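Local coordinates for protein exotoxin 5 (Staphylococcus aureus subsp. aureus COL, PDB 3R2I) that is of unknown function but, as a secreted staphylococcal superantigen-like toxin, probably acts outside the cell on components of the host immune system, at residues M62-Q65 with Y66-E70. Residues are numbered along the deposited sequence; the frame is centred on the assembly and turned at random.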
ATOM      1  N   MET A  62     -11.608 -11.417  -6.417  1.00 35.90           N
ATOM      2  CA  MET A  62     -11.392 -10.776  -5.123  1.00 33.90           C
ATOM      3  C   MET A  62     -10.230  -9.778  -5.207  1.00 28.93           C
ATOM      4  O   MET A  62     -10.325  -8.642  -4.763  1.00 29.43           O
ATOM      5  CB  MET A  62     -11.111 -11.849  -4.069  1.00 35.34           C
ATOM      6  CG  MET A  62     -10.823 -11.317  -2.647  1.00 40.63           C
ATOM      7  SD  MET A  62      -9.156 -10.644  -2.347  1.00 43.72           S
ATOM      8  CE  MET A  62      -8.181 -12.136  -2.680  1.00 39.47           C
ATOM      9  N   LEU A  63      -9.116 -10.220  -5.760  1.00 25.94           N
ATOM     10  CA  LEU A  63      -7.955  -9.347  -5.944  1.00 23.80           C
ATOM     11  C   LEU A  63      -8.326  -8.103  -6.753  1.00 22.89           C
ATOM     12  O   LEU A  63      -7.997  -7.008  -6.371  1.00 21.65           O
ATOM     13  CB  LEU A  63      -6.815 -10.098  -6.615  1.00 22.32           C
ATOM     14  CG  LEU A  63      -6.150 -11.162  -5.727  1.00 23.59           C
ATOM     15  CD1 LEU A  63      -5.181 -12.045  -6.513  1.00 22.70           C
ATOM     16  CD2 LEU A  63      -5.457 -10.502  -4.511  1.00 24.85           C
ATOM     17  N   HIS A  64      -9.043  -8.297  -7.850  1.00 24.68           N
ATOM     18  CA  HIS A  64      -9.459  -7.214  -8.705  1.00 26.09           C
ATOM     19  C   HIS A  64     -10.343  -6.246  -7.942  1.00 26.78           C
ATOM     20  O   HIS A  64     -10.194  -5.047  -8.064  1.00 27.24           O
ATOM     21  CB  HIS A  64     -10.254  -7.753  -9.879  1.00 27.64           C
ATOM     22  CG  HIS A  64     -10.665  -6.687 -10.835  1.00 32.50           C
ATOM     23  ND1 HIS A  64     -11.868  -6.023 -10.733  1.00 34.52           N
ATOM     24  CD2 HIS A  64     -10.003  -6.124 -11.872  1.00 32.27           C
ATOM     25  CE1 HIS A  64     -11.929  -5.097 -11.669  1.00 35.74           C
ATOM     26  NE2 HIS A  64     -10.820  -5.150 -12.387  1.00 36.60           N
ATOM     27  N   GLN A  65     -11.296  -6.760  -7.182  1.00 27.47           N
ATOM     28  CA  GLN A  65     -12.153  -5.873  -6.412  1.00 30.07           C
ATOM     29  C   GLN A  65     -11.341  -5.149  -5.369  1.00 27.02           C
ATOM     30  O   GLN A  65     -11.433  -3.952  -5.225  1.00 28.01           O
ATOM     31  CB  GLN A  65     -13.330  -6.648  -5.793  1.00 32.61           C
ATOM     32  CG  GLN A  65     -14.040  -5.977  -4.595  1.00 40.25           C
ATOM     33  CD  GLN A  65     -13.442  -6.332  -3.194  1.00 50.58           C
ATOM     34  OE1 GLN A  65     -13.731  -5.642  -2.205  1.00 53.70           O
ATOM     35  NE2 GLN A  65     -12.648  -7.436  -3.107  1.00 53.72           N
ATOM     36  N   TYR A  66     -10.483  -5.861  -4.672  1.00 25.10           N
ATOM     37  CA  TYR A  66      -9.720  -5.220  -3.601  1.00 23.08           C
ATOM     38  C   TYR A  66      -8.771  -4.103  -4.061  1.00 22.34           C
ATOM     39  O   TYR A  66      -8.815  -2.955  -3.578  1.00 19.91           O
ATOM     40  CB  TYR A  66      -8.958  -6.279  -2.863  1.00 22.71           C
ATOM     41  CG  TYR A  66      -8.226  -5.749  -1.687  1.00 23.89           C
ATOM     42  CD1 TYR A  66      -8.868  -5.559  -0.479  1.00 18.58           C
ATOM     43  CD2 TYR A  66      -6.884  -5.427  -1.782  1.00 20.36           C
ATOM     44  CE1 TYR A  66      -8.203  -5.039   0.572  1.00 17.59           C
ATOM     45  CE2 TYR A  66      -6.214  -4.951  -0.723  1.00 17.37           C
ATOM     46  CZ  TYR A  66      -6.855  -4.753   0.447  1.00 19.11           C
ATOM     47  OH  TYR A  66      -6.114  -4.288   1.520  1.00 17.37           O
ATOM     48  N   TYR A  67      -7.965  -4.441  -5.055  1.00 21.87           N
ATOM     49  CA  TYR A  67      -6.997  -3.526  -5.598  1.00 21.02           C
ATOM     50  C   TYR A  67      -7.535  -2.429  -6.540  1.00 22.50           C
ATOM     51  O   TYR A  67      -6.742  -1.603  -7.003  1.00 21.70           O
ATOM     52  CB  TYR A  67      -5.857  -4.317  -6.212  1.00 20.00           C
ATOM     53  CG  TYR A  67      -4.966  -4.897  -5.155  1.00 20.38           C
ATOM     54  CD1 TYR A  67      -4.112  -4.070  -4.431  1.00 18.75           C
ATOM     55  CD2 TYR A  67      -4.951  -6.258  -4.877  1.00 20.37           C
ATOM     56  CE1 TYR A  67      -3.279  -4.576  -3.465  1.00 19.51           C
ATOM     57  CE2 TYR A  67      -4.109  -6.769  -3.879  1.00 20.16           C
ATOM     58  CZ  TYR A  67      -3.283  -5.931  -3.202  1.00 18.66           C
ATOM     59  OH  TYR A  67      -2.414  -6.436  -2.274  1.00 16.22           O
ATOM     60  N   SER A  68      -8.847  -2.448  -6.801  1.00 23.54           N
ATOM     61  CA  SER A  68      -9.585  -1.448  -7.613  1.00 26.73           C
ATOM     62  C   SER A  68     -10.296  -0.420  -6.749  1.00 27.57           C
ATOM     63  O   SER A  68     -10.874   0.547  -7.258  1.00 28.82           O
ATOM     64  CB  SER A  68     -10.760  -2.099  -8.364  1.00 26.66           C
ATOM     65  OG  SER A  68     -10.319  -2.820  -9.465  1.00 33.77           O
ATOM     66  N   GLU A  69     -10.361  -0.693  -5.460  1.00 27.10           N
ATOM     67  CA  GLU A  69     -11.062   0.174  -4.541  1.00 28.80           C
ATOM     68  C   GLU A  69     -10.394   1.549  -4.408  1.00 27.37           C
ATOM     69  O   GLU A  69      -9.215   1.716  -4.687  1.00 26.25           O
ATOM     70  CB  GLU A  69     -11.142  -0.532  -3.181  1.00 30.13           C
ATOM     71  CG  GLU A  69     -12.084   0.107  -2.184  1.00 37.59           C
ATOM     72  CD  GLU A  69     -13.538   0.027  -2.603  1.00 43.14           C
ATOM     73  OE1 GLU A  69     -13.970  -1.062  -3.051  1.00 49.33           O
ATOM     74  OE2 GLU A  69     -14.253   1.039  -2.438  1.00 47.49           O
ATOM     75  N   GLU A  70     -11.161   2.540  -3.987  1.00 27.42           N
ATOM     76  CA  GLU A  70     -10.623   3.882  -3.788  1.00 28.41           C
ATOM     77  C   GLU A  70      -9.878   3.906  -2.459  1.00 25.17           C
ATOM     78  O   GLU A  70     -10.289   3.277  -1.481  1.00 26.28           O
ATOM     79  CB  GLU A  70     -11.734   4.945  -3.783  1.00 31.24           C
ATOM     80  CG  GLU A  70     -11.221   6.406  -3.685  1.00 37.54           C
ATOM     81  CD  GLU A  70     -12.351   7.451  -3.703  1.00 49.49           C
ATOM     82  OE1 GLU A  70     -13.551   7.077  -3.639  1.00 54.98           O
ATOM     83  OE2 GLU A  70     -12.034   8.658  -3.784  1.00 55.26           O
TER
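Over one face of the His64 imidazole sits the hydroxyl of Ser68, off-centre, with OG 3.6 Å from His64 CE1. The Tyr67 ring takes CD2 of Tyr66 over the centre of one face, a T-shaped (edge-to-face) pair in which Tyr66 supplies the edge, while the carbonyl oxygen of Leu63 lies near the plane of Tyr67, 3.5 Å from Tyr67 CD2. With CG anti to its carbonyl carbon (chi1 -75°), the Tyr67 ring stands beside its own backbone N, which brings its edge next to Leu63 O. Alongside, Leu63 and Tyr67 point the same way, Leu63 CD2 reaching Tyr67 CE2 at 4.0 Å. These are the last turns of helix 57-68; an N-terminal helix lying against the long helix of the beta-grasp domain, here 182-197, is a feature of the superantigen fold, and His64, Tyr67 and Ser68 all touch Ile194. The Tyr67 hydroxyl is hydrogen-bonded to Asp186 and to the backbone N of Leu227, the Tyr66 hydroxyl to Glu125. Main-chain i to i+4 hydrogen bonds run from Tyr66 N to Met62 O (2.8 Å) and from Tyr67 N to Leu63 O (2.9 Å). Ser68 turns back on the helix, OG donating to His64 O at 2.6 Å, tilted 26° from the carbonyl plane. Gln65, bent at chi2 (-90°), folds its amide back, and NE2 makes a weak, bent hydrogen bond to Met62 O (3.1 Å).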